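Local coordinates for cobalamin biosynthesis protein (Agrobacterium tumefaciens, PDB 3BY5), which belongs to the family of the CbiG C-terminal domain and probably acts in cobalamin (vitamin B12) biosynthesis, though its exact role is not established, at residues V10-G16 and V123-M129; C17-A21 and L49-E53; I26-R31 and A59-L63; Q87-D91 and A111-P116. All blocks are in the same frame, centred on the assembly; numbering follows the deposited sequence.

Interaction 1 of 4, residues V10-G16 and V123-M129; sequences VTVAGIG and VTVAIAM. With SO4 (sulfate ion), chain B.
Residues 11-16 of segment 10-16 pair as an antiparallel strand with residues 123-129 in the middle of the mixed sheet, a worked example of how two chain segments far apart in sequence build a protein core. Six main-chain bonds join them, two for each of the hydrogen-bonded pairs Val-12 with Ala-128, Gly-14 with Ala-126 and Gly-16 with Thr-124. From Ala-128 N to Val-12 O the distance is 2.8 Å and the N-H...O angle 172°. The pair of Gly-16 with Thr-124 closes the series.

The face carrying Thr-11, Ala-13 and Ile-15 is apolar beyond its first residue. Ile-15 holds CG2 anti to the backbone N, with CG1 anti to the carbonyl carbon (chi1 -49°); CG2 lies 3.9 Å from Val-123 CG1, while CD1 runs alongside Val-125 CG1 at 4.2 Å. At the far end Thr-11 and Met-129, modelled as selenomethionine, lie side by side, Thr-11 CB being 3.6 Å from Met-129 CG. On the other face Thr-124 OG1 donates to O3 of a sulfate at 3.1 Å; Ser-97 and Ser-99 also bind this ion, which probably came from the crystallisation liquor.

Helix 23-37 covers Ile-15, Val-123 and Val-125, whereas helix 98-107 packs on Val-12, Ala-126 and Ala-128. Beyond the pair, strand 43-46 flanks residues 10-16, and strand 112-120 flanks residues 123-129.

Interaction 2 of 4, residues C17-A21 and L49-E53; sequences CRKGA and LKADE
Lys-19 reaches over residues 49-53 by its aliphatic chain, which is extended beyond CG. Its CD lies 3.6 Å from Ala-51 CB, and its CE lies 3.8 Å from Lys-50 CD, where the two lysine chains cross at about a right angle. Contact of this kind is made by aliphatic carbons, leaving the two ammonium groups well apart: Lys-19 NZ is 6.0 Å from Lys-50 NZ.

These are neighbouring beta-alpha loops of the parallel half of an alpha/beta fold, one leading from strand 11-17 into helix 23-37, the other from strand 43-46 into helix 54-62. Glu-53 is the N-cap of the latter, and Leu-49 packs on Ala-57 of the second subunit.

Backbone and side chain meet at Asp-52. Its CB points toward residues 17-21 and lies 3.2 Å from Gly-20 N. With CG anti to the backbone N (chi1 -164°), the carboxylate swings past Gly-20, and OD2 comes to 3.7 Å from Ala-21 N. No hydrogen bond spans the two loops. Gly-20 itself adopts a conformation with positive phi, 92°, of the kind that calls for glycine.

Like charges also approach. Lys-50, bent at chi3 and chi4, brings NZ to the edge of the Arg-18 guanidinium, near its plane and 3.2 Å from NH2. Both atoms are donors, so no bond joins them, and the closeness is uncertain at this resolution.

Interaction 3 of 4, residues I26-R31 and A59-L63; sequences IIAAVR and AAKGL
Leu-63 and Ile-27 slide past each other in opposite directions, each reaching from its own segment toward the other, with Ile-27 CG1 4.1 Å from Leu-63 CG. A small residue makes room beside this overlap: Ala-59 points its CB toward the partner helix, 3.6 Å from Ile-26 CB and 3.8 Å from Ile-27 CG1. Ile-27 CG1 also passes 3.8 Å from the carbonyl O of Ala-59, an oxygen already accepting from Leu-63 N of the same segment.

The two methyls of Leu-63 do different work. Its CG lies anti to the carbonyl carbon (chi1 -68°), which carries the fork across to helix 23-37. CD1 meets Val-30 at a slant, some 4.0 Å from Val-30 CG2 and equally close to CB and CG1, and CD2 rises over one face of the Arg-31 guanidinium, 4.2 Å above its plane and over its centre. Arg-31 thus lays a flat, charged group along the solvent side of an otherwise apolar contact.

Gly-62, with no side chain, lets Ile-27 CD1 approach its CA to 4.3 Å.

Beneath the pair lies the sheet, where Ile-26 and Val-30 rest on Ile-15, and Leu-63 on Leu-44. Two helices side by side on one face of parallel strands, each following one strand and leading to the next, are characteristic of consecutive beta-alpha-beta crossovers in an alpha/beta fold.

Interaction 4 of 4, residues Q87-D91 and A111-P116; sequences QASLD and ARLVAP
Ala-111 opens the contact through its carbonyl: Ser-89 OG lies 3.2 Å from Ala-111 O, and the same hydroxyl has Ser-86 O within reach. Arg-112 follows, with its CA 3.4 Å from Ser-89 O in a CA-H...O contact, while its guanidinium lies clear of residues 87-91, with NH2 weakly bonded to Thr-130 O.

Leu-113 carries the main bond. Its N donates to Ser-89 O at 2.7 Å, with an N-H...O angle of 164°. The leucine side chain then turns toward residues 87-91, CD1 resting 3.7 Å from Leu-90 CB. Asp-91 crosses it at about a right angle, its OD2 4.1 Å from Leu-113 CB.

Further on, Ala-115 O comes 3.4 Å from Asp-91 OD1. Both are acceptors, so this approach is no bond. The aspartate reaches the spot because its CG sits between backbone N and carbonyl carbon (chi1 44°).

Residues 87-91 belong to the link between helices 72-84 and 98-107. They dock onto the outer strand 112-120, whose Arg-112 and Val-114 bond by backbone to strand 123-129, while Leu-113 touches Glu-100 of helix 98-107.

How the interactions relate
The chemistry of the four contacts varies with their burial. Interaction 1 is the core, held by regular main-chain bonds between sheet strands. Interaction 3, partly buried, has no hydrogen bond between its segments; it shares helix 23-37 with the layer over interaction 1, where Val-123 CG1 touches Ala-29 CB at 3.8 Å. Interaction 2 is a surface contact of exposed lysines and arginine and a partly exposed aspartate, yet Cys-17 and Ala-21 pack on Ile-26 of interaction 3. Interaction 4 docks a loop on strand 112-120, a neighbour of strand 123-129 in that sheet: Met-129 N lies 3.0 Å from Arg-112 O, a probable hydrogen bond. Interactions 2 and 4 lie on opposite sides of the chain's centre, their centres about 26 Å apart.

Interaction 1 of 4, residues V10-G16 and V123-M129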
loop_
_atom_site.group_PDB
_atom_site.type_symbol
_atom_site.label_atom_id
_atom_site.label_comp_id
_atom_site.label_asym_id
_atom_site.label_seq_id
_atom_site.Cartn_x
_atom_site.Cartn_y
_atom_site.Cartn_z
ATOM N N VAL A 10 3.251 15.372 2.969
ATOM C CA VAL A 10 3.137 13.900 3.202
ATOM C C VAL A 10 4.526 13.239 3.292
ATOM O O VAL A 10 5.387 13.446 2.434
ATOM C CB VAL A 10 2.211 13.227 2.136
ATOM C CG1 VAL A 10 2.359 11.697 2.111
ATOM C CG2 VAL A 10 0.753 13.616 2.379
ATOM N N THR A 11 4.728 12.464 4.359
ATOM C CA THR A 11 5.997 11.783 4.628
ATOM C C THR A 11 5.859 10.256 4.785
ATOM O O THR A 11 5.067 9.755 5.593
ATOM C CB THR A 11 6.780 12.445 5.811
ATOM O OG1 THR A 11 7.383 11.443 6.638
ATOM C CG2 THR A 11 5.869 13.323 6.656
ATOM N N VAL A 12 6.652 9.541 3.989
ATOM C CA VAL A 12 6.598 8.088 3.873
ATOM C C VAL A 12 7.853 7.476 4.480
ATOM O O VAL A 12 8.956 7.939 4.201
ATOM C CB VAL A 12 6.486 7.661 2.375
ATOM C CG1 VAL A 12 6.479 6.150 2.217
ATOM C CG2 VAL A 12 5.238 8.246 1.747
ATOM N N ALA A 13 7.691 6.448 5.314
ATOM C CA ALA A 13 8.831 5.675 5.804
ATOM C C ALA A 13 8.915 4.318 5.124
ATOM O O ALA A 13 8.025 3.485 5.282
ATOM C CB ALA A 13 8.768 5.503 7.300
ATOM N N GLY A 14 9.982 4.106 4.359
ATOM C CA GLY A 14 10.255 2.810 3.739
ATOM C C GLY A 14 10.904 1.880 4.741
ATOM O O GLY A 14 11.884 2.249 5.385
ATOM N N ILE A 15 10.355 0.676 4.879
ATOM C CA ILE A 15 10.818 -0.277 5.895
ATOM C C ILE A 15 11.450 -1.523 5.279
ATOM O O ILE A 15 10.865 -2.169 4.412
ATOM C CB ILE A 15 9.676 -0.716 6.855
ATOM C CG1 ILE A 15 8.890 0.488 7.394
ATOM C CG2 ILE A 15 10.221 -1.568 8.002
ATOM C CD1 ILE A 15 9.712 1.479 8.204
ATOM N N GLY A 16 12.657 -1.839 5.734
ATOM C CA GLY A 16 13.314 -3.093 5.403
ATOM C C GLY A 16 13.720 -3.783 6.685
ATOM O O GLY A 16 14.092 -3.126 7.654
ATOM N N VAL A 123 16.275 -3.180 11.668
ATOM C CA VAL A 123 15.188 -2.638 10.871
ATOM C C VAL A 123 15.698 -1.357 10.215
ATOM O O VAL A 123 16.128 -0.429 10.900
ATOM C CB VAL A 123 13.925 -2.335 11.729
ATOM C CG1 VAL A 123 12.787 -1.823 10.861
ATOM C CG2 VAL A 123 13.469 -3.567 12.490
ATOM N N THR A 124 15.666 -1.327 8.886
ATOM C CA THR A 124 16.066 -0.154 8.111
ATOM C C THR A 124 14.872 0.757 7.867
ATOM O O THR A 124 13.789 0.295 7.521
ATOM C CB THR A 124 16.690 -0.554 6.767
ATOM O OG1 THR A 124 17.666 -1.578 6.989
ATOM C CG2 THR A 124 17.367 0.635 6.097
ATOM N N VAL A 125 15.078 2.054 8.071
ATOM C CA VAL A 125 14.045 3.054 7.878
ATOM C C VAL A 125 14.568 4.148 6.958
ATOM O O VAL A 125 15.583 4.780 7.257
ATOM C CB VAL A 125 13.609 3.690 9.216
ATOM C CG1 VAL A 125 12.385 4.578 9.013
ATOM C CG2 VAL A 125 13.324 2.616 10.272
ATOM N N ALA A 126 13.873 4.351 5.838
ATOM C CA ALA A 126 14.153 5.448 4.906
ATOM C C ALA A 126 12.986 6.421 4.898
ATOM O O ALA A 126 11.853 6.011 4.702
ATOM C CB ALA A 126 14.380 4.914 3.514
ATOM N N ILE A 127 13.254 7.705 5.101
ATOM C CA ILE A 127 12.176 8.696 5.101
ATOM C C ILE A 127 12.182 9.544 3.829
ATOM O O ILE A 127 13.196 10.145 3.477
ATOM C CB ILE A 127 12.169 9.582 6.390
ATOM C CG1 ILE A 127 11.831 8.741 7.623
ATOM C CG2 ILE A 127 11.138 10.708 6.300
ATOM C CD1 ILE A 127 13.027 8.339 8.439
ATOM N N ALA A 128 11.042 9.561 3.142
ATOM C CA ALA A 128 10.838 10.426 1.986
ATOM C C ALA A 128 9.699 11.408 2.230
ATOM O O ALA A 128 8.746 11.092 2.932
ATOM C CB ALA A 128 10.564 9.601 0.747
HETATM N N MSE A 129 9.819 12.603 1.657
HETATM C CA MSE A 129 8.737 13.589 1.647
HETATM C C MSE A 129 8.389 13.965 0.220
HETATM O O MSE A 129 9.267 14.036 -0.637
HETATM C CB MSE A 129 9.129 14.841 2.421
HETATM C CG MSE A 129 8.517 14.928 3.795
HETATM SE SE MSE A 129 9.719 15.764 5.073
HETATM C CE MSE A 129 8.554 15.850 6.636
HETATM S S SO4 B . 17.885 -1.489 2.692
HETATM O O1 SO4 B . 16.643 -2.207 2.426
HETATM O O2 SO4 B . 17.630 -0.056 2.762
HETATM O O3 SO4 B . 18.446 -1.932 3.963
HETATM O O4 SO4 B . 18.840 -1.758 1.622
#

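Interaction 2 of 4, residues C17-A21 and L49-E53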
loop_
_atom_site.group_PDB
_atom_site.type_symbol
_atom_site.label_atom_id
_atom_site.label_comp_id
_atom_site.label_asym_id
_atom_site.label_seq_id
_atom_site.Cartn_x
_atom_site.Cartn_y
_atom_site.Cartn_z
ATOM N N CYS A 17 13.623 -5.107 6.702
ATOM C CA CYS A 17 14.071 -5.902 7.845
ATOM C C CYS A 17 14.467 -7.304 7.415
ATOM O O CYS A 17 14.094 -7.758 6.330
ATOM C CB CYS A 17 13.002 -5.961 8.945
ATOM S SG CYS A 17 11.330 -6.303 8.372
ATOM N N ARG A 18 15.237 -7.978 8.268
ATOM C CA ARG A 18 15.626 -9.364 8.028
ATOM C C ARG A 18 14.437 -10.279 8.336
ATOM O O ARG A 18 13.561 -9.915 9.132
ATOM C CB ARG A 18 16.854 -9.739 8.874
ATOM C CG ARG A 18 18.020 -10.345 8.076
ATOM C CD ARG A 18 17.742 -11.780 7.628
ATOM N NE ARG A 18 18.254 -12.054 6.284
ATOM C CZ ARG A 18 17.584 -11.835 5.151
ATOM N NH1 ARG A 18 18.143 -12.123 3.984
ATOM N NH2 ARG A 18 16.356 -11.327 5.173
ATOM N N LYS A 19 14.402 -11.440 7.678
ATOM C CA LYS A 19 13.361 -12.457 7.876
ATOM C C LYS A 19 13.234 -12.815 9.353
ATOM O O LYS A 19 14.180 -13.317 9.967
ATOM C CB LYS A 19 13.671 -13.725 7.067
ATOM C CG LYS A 19 13.707 -13.561 5.547
ATOM C CD LYS A 19 14.338 -14.792 4.898
ATOM C CE LYS A 19 14.582 -14.603 3.407
ATOM N NZ LYS A 19 15.377 -15.732 2.844
ATOM N N GLY A 20 12.066 -12.527 9.916
ATOM C CA GLY A 20 11.801 -12.775 11.324
ATOM C C GLY A 20 12.124 -11.542 12.137
ATOM O O GLY A 20 13.162 -11.476 12.800
ATOM N N ALA A 21 11.239 -10.553 12.058
ATOM C CA ALA A 21 11.361 -9.328 12.836
ATOM C C ALA A 21 10.061 -9.104 13.592
ATOM O O ALA A 21 8.981 -9.183 13.004
ATOM C CB ALA A 21 11.667 -8.148 11.929
ATOM N N LEU A 49 7.722 -8.627 0.240
ATOM C CA LEU A 49 8.184 -9.222 1.487
ATOM C C LEU A 49 8.428 -10.719 1.326
ATOM O O LEU A 49 7.830 -11.367 0.467
ATOM C CB LEU A 49 7.173 -8.972 2.608
ATOM C CG LEU A 49 5.742 -8.654 2.171
ATOM C CD1 LEU A 49 5.026 -9.919 1.718
ATOM C CD2 LEU A 49 4.976 -7.972 3.294
ATOM N N LYS A 50 9.309 -11.264 2.159
ATOM C CA LYS A 50 10.173 -12.365 1.748
ATOM C C LYS A 50 9.684 -13.692 2.320
ATOM O O LYS A 50 8.812 -14.342 1.744
ATOM C CB LYS A 50 11.616 -12.104 2.184
ATOM C CG LYS A 50 12.475 -11.440 1.121
ATOM C CD LYS A 50 13.937 -11.406 1.534
ATOM C CE LYS A 50 14.294 -10.084 2.193
ATOM N NZ LYS A 50 13.832 -10.024 3.607
ATOM N N ALA A 51 10.252 -14.086 3.454
ATOM C CA ALA A 51 9.804 -15.281 4.159
ATOM C C ALA A 51 8.928 -14.920 5.353
ATOM O O ALA A 51 7.880 -15.528 5.572
ATOM C CB ALA A 51 10.997 -16.112 4.606
ATOM N N ASP A 52 9.363 -13.928 6.122
ATOM C CA ASP A 52 8.525 -13.338 7.159
ATOM C C ASP A 52 7.880 -12.044 6.676
ATOM O O ASP A 52 8.529 -11.217 6.034
ATOM C CB ASP A 52 9.342 -13.077 8.426
ATOM C CG ASP A 52 8.471 -12.827 9.641
ATOM O OD1 ASP A 52 7.928 -13.804 10.197
ATOM O OD2 ASP A 52 8.328 -11.652 10.040
ATOM N N GLU A 53 6.599 -11.872 6.990
ATOM C CA GLU A 53 5.815 -10.773 6.438
ATOM C C GLU A 53 4.841 -10.219 7.472
ATOM O O GLU A 53 4.280 -9.138 7.292
ATOM C CB GLU A 53 5.055 -11.231 5.192
ATOM C CG GLU A 53 3.794 -12.023 5.491
ATOM C CD GLU A 53 4.085 -13.462 5.869
ATOM O OE1 GLU A 53 5.198 -13.734 6.366
ATOM O OE2 GLU A 53 3.202 -14.322 5.668
#

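Interaction 3 of 4, residues I26-R31 and A59-L63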
loop_
_atom_site.group_PDB
_atom_site.type_symbol
_atom_site.label_atom_id
_atom_site.label_comp_id
_atom_site.label_asym_id
_atom_site.label_seq_id
_atom_site.Cartn_x
_atom_site.Cartn_y
_atom_site.Cartn_z
ATOM N N ILE A 26 9.957 -3.096 14.680
ATOM C CA ILE A 26 9.596 -2.188 13.596
ATOM C C ILE A 26 9.030 -0.885 14.158
ATOM O O ILE A 26 9.418 0.195 13.717
ATOM C CB ILE A 26 8.536 -2.808 12.645
ATOM C CG1 ILE A 26 8.759 -4.317 12.400
ATOM C CG2 ILE A 26 8.407 -1.999 11.360
ATOM C CD1 ILE A 26 9.910 -4.690 11.503
ATOM N N ILE A 27 8.127 -1.002 15.136
ATOM C CA ILE A 27 7.473 0.151 15.775
ATOM C C ILE A 27 8.496 1.070 16.438
ATOM O O ILE A 27 8.476 2.282 16.220
ATOM C CB ILE A 27 6.386 -0.290 16.796
ATOM C CG1 ILE A 27 5.177 -0.887 16.074
ATOM C CG2 ILE A 27 5.925 0.887 17.662
ATOM C CD1 ILE A 27 4.209 -1.620 16.981
ATOM N N ALA A 28 9.397 0.472 17.217
ATOM C CA ALA A 28 10.506 1.176 17.854
ATOM C C ALA A 28 11.369 1.923 16.846
ATOM O O ALA A 28 11.735 3.073 17.077
ATOM C CB ALA A 28 11.357 0.198 18.638
ATOM N N ALA A 29 11.674 1.259 15.732
ATOM C CA ALA A 29 12.484 1.821 14.654
ATOM C C ALA A 29 11.846 3.032 13.966
ATOM O O ALA A 29 12.548 3.968 13.579
ATOM C CB ALA A 29 12.795 0.746 13.631
ATOM N N VAL A 30 10.525 3.001 13.805
ATOM C CA VAL A 30 9.800 4.094 13.163
ATOM C C VAL A 30 9.734 5.301 14.101
ATOM O O VAL A 30 10.026 6.418 13.692
ATOM C CB VAL A 30 8.387 3.651 12.676
ATOM C CG1 VAL A 30 7.597 4.828 12.109
ATOM C CG2 VAL A 30 8.500 2.566 11.620
ATOM N N ARG A 31 9.394 5.067 15.366
ATOM C CA ARG A 31 9.320 6.147 16.351
ATOM C C ARG A 31 10.676 6.778 16.678
ATOM O O ARG A 31 10.745 7.969 16.986
ATOM C CB ARG A 31 8.625 5.686 17.634
ATOM C CG ARG A 31 7.123 5.483 17.503
ATOM C CD ARG A 31 6.449 5.584 18.861
ATOM N NE ARG A 31 5.259 4.736 18.959
ATOM C CZ ARG A 31 4.023 5.113 18.631
ATOM N NH1 ARG A 31 3.785 6.337 18.171
ATOM N NH2 ARG A 31 3.020 4.255 18.765
ATOM N N ALA A 59 2.890 -4.162 12.622
ATOM C CA ALA A 59 3.476 -2.909 13.111
ATOM C C ALA A 59 2.765 -1.700 12.542
ATOM O O ALA A 59 2.593 -0.696 13.232
ATOM C CB ALA A 59 4.931 -2.846 12.770
ATOM N N ALA A 60 2.364 -1.804 11.276
ATOM C CA ALA A 60 1.526 -0.808 10.627
ATOM C C ALA A 60 0.184 -0.676 11.345
ATOM O O ALA A 60 -0.357 0.419 11.438
ATOM C CB ALA A 60 1.319 -1.168 9.171
ATOM N N LYS A 61 -0.336 -1.794 11.856
ATOM C CA LYS A 61 -1.580 -1.816 12.625
ATOM C C LYS A 61 -1.371 -1.143 13.974
ATOM O O LYS A 61 -2.223 -0.380 14.431
ATOM C CB LYS A 61 -2.074 -3.258 12.808
ATOM C CG LYS A 61 -3.465 -3.393 13.429
ATOM C CD LYS A 61 -4.071 -4.774 13.180
ATOM C CE LYS A 61 -3.646 -5.810 14.229
ATOM N NZ LYS A 61 -4.328 -5.629 15.547
ATOM N N GLY A 62 -0.224 -1.421 14.588
ATOM C CA GLY A 62 0.167 -0.822 15.860
ATOM C C GLY A 62 0.428 0.664 15.751
ATOM O O GLY A 62 0.071 1.425 16.646
ATOM N N LEU A 63 1.040 1.080 14.646
ATOM C CA LEU A 63 1.281 2.499 14.388
ATOM C C LEU A 63 0.046 3.196 13.808
ATOM O O LEU A 63 0.036 4.417 13.660
ATOM C CB LEU A 63 2.468 2.683 13.440
ATOM C CG LEU A 63 3.881 2.335 13.909
ATOM C CD1 LEU A 63 4.738 2.041 12.708
ATOM C CD2 LEU A 63 4.502 3.441 14.740
#

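Interaction 4 of 4, residues Q87-D91 and A111-P116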
loop_
_atom_site.group_PDB
_atom_site.type_symbol
_atom_site.label_atom_id
_atom_site.label_comp_id
_atom_site.label_asym_id
_atom_site.label_seq_id
_atom_site.Cartn_x
_atom_site.Cartn_y
_atom_site.Cartn_z
ATOM N N GLN A 87 17.875 12.665 -9.999
ATOM C CA GLN A 87 18.985 12.382 -9.094
ATOM C C GLN A 87 18.937 13.218 -7.817
ATOM O O GLN A 87 19.576 12.880 -6.823
ATOM C CB GLN A 87 20.320 12.575 -9.809
ATOM C CG GLN A 87 20.419 11.843 -11.135
ATOM C CD GLN A 87 21.824 11.818 -11.693
ATOM O OE1 GLN A 87 22.784 12.188 -11.016
ATOM N NE2 GLN A 87 21.955 11.370 -12.935
ATOM N N ALA A 88 18.159 14.300 -7.851
ATOM C CA ALA A 88 17.945 15.160 -6.690
ATOM C C ALA A 88 17.030 14.522 -5.629
ATOM O O ALA A 88 16.865 15.071 -4.536
ATOM C CB ALA A 88 17.399 16.514 -7.136
ATOM N N SER A 89 16.447 13.368 -5.952
ATOM C CA SER A 89 15.576 12.645 -5.027
ATOM C C SER A 89 16.343 11.905 -3.933
ATOM O O SER A 89 15.785 11.605 -2.883
ATOM C CB SER A 89 14.670 11.668 -5.780
ATOM O OG SER A 89 13.856 12.346 -6.721
ATOM N N LEU A 90 17.613 11.602 -4.180
ATOM C CA LEU A 90 18.440 10.966 -3.156
ATOM C C LEU A 90 19.596 11.841 -2.701
ATOM O O LEU A 90 20.127 12.634 -3.475
ATOM C CB LEU A 90 18.930 9.571 -3.581
ATOM C CG LEU A 90 19.109 9.128 -5.035
ATOM C CD1 LEU A 90 20.254 9.844 -5.730
ATOM C CD2 LEU A 90 19.357 7.644 -5.053
ATOM N N ASP A 91 19.972 11.689 -1.435
ATOM C CA ASP A 91 21.052 12.475 -0.841
ATOM C C ASP A 91 22.383 11.723 -0.775
ATOM O O ASP A 91 23.268 12.077 0.006
ATOM C CB ASP A 91 20.648 13.016 0.541
ATOM C CG ASP A 91 19.945 11.976 1.416
ATOM O OD1 ASP A 91 19.392 12.381 2.464
ATOM O OD2 ASP A 91 19.937 10.772 1.076
ATOM N N ALA A 111 8.904 13.034 -4.964
ATOM C CA ALA A 111 9.412 12.936 -3.642
ATOM C C ALA A 111 10.898 13.051 -3.659
ATOM O O ALA A 111 11.525 12.921 -4.679
ATOM C CB ALA A 111 9.014 11.656 -3.077
ATOM N N ARG A 112 11.450 13.268 -2.490
ATOM C CA ARG A 112 12.885 13.251 -2.237
ATOM C C ARG A 112 13.153 12.633 -0.867
ATOM O O ARG A 112 12.274 12.620 -0.004
ATOM C CB ARG A 112 13.480 14.665 -2.356
ATOM C CG ARG A 112 13.075 15.620 -1.249
ATOM C CD ARG A 112 12.635 16.975 -1.778
ATOM N NE ARG A 112 11.713 17.616 -0.835
ATOM C CZ ARG A 112 10.383 17.589 -0.929
ATOM N NH1 ARG A 112 9.784 16.968 -1.941
ATOM N NH2 ARG A 112 9.643 18.196 -0.008
ATOM N N LEU A 113 14.357 12.100 -0.685
ATOM C CA LEU A 113 14.785 11.591 0.610
ATOM C C LEU A 113 15.271 12.750 1.455
ATOM O O LEU A 113 16.080 13.551 0.995
ATOM C CB LEU A 113 15.907 10.574 0.442
ATOM C CG LEU A 113 15.602 9.278 -0.304
ATOM C CD1 LEU A 113 16.903 8.574 -0.588
ATOM C CD2 LEU A 113 14.652 8.379 0.484
ATOM N N VAL A 114 14.780 12.838 2.687
ATOM C CA VAL A 114 15.064 13.991 3.548
ATOM C C VAL A 114 16.002 13.686 4.716
ATOM O O VAL A 114 16.504 14.600 5.377
ATOM C CB VAL A 114 13.766 14.643 4.080
ATOM C CG1 VAL A 114 12.926 15.167 2.926
ATOM C CG2 VAL A 114 12.968 13.667 4.933
ATOM N N ALA A 115 16.236 12.401 4.961
ATOM C CA ALA A 115 17.059 11.961 6.073
ATOM C C ALA A 115 18.022 10.893 5.565
ATOM O O ALA A 115 17.730 10.239 4.562
ATOM C CB ALA A 115 16.175 11.412 7.172
ATOM N N PRO A 116 19.187 10.729 6.230
ATOM C CA PRO A 116 20.083 9.638 5.861
ATOM C C PRO A 116 19.527 8.279 6.264
ATOM O O PRO A 116 18.666 8.197 7.143
ATOM C CB PRO A 116 21.351 9.945 6.662
ATOM C CG PRO A 116 20.871 10.697 7.837
ATOM C CD PRO A 116 19.756 11.548 7.318
#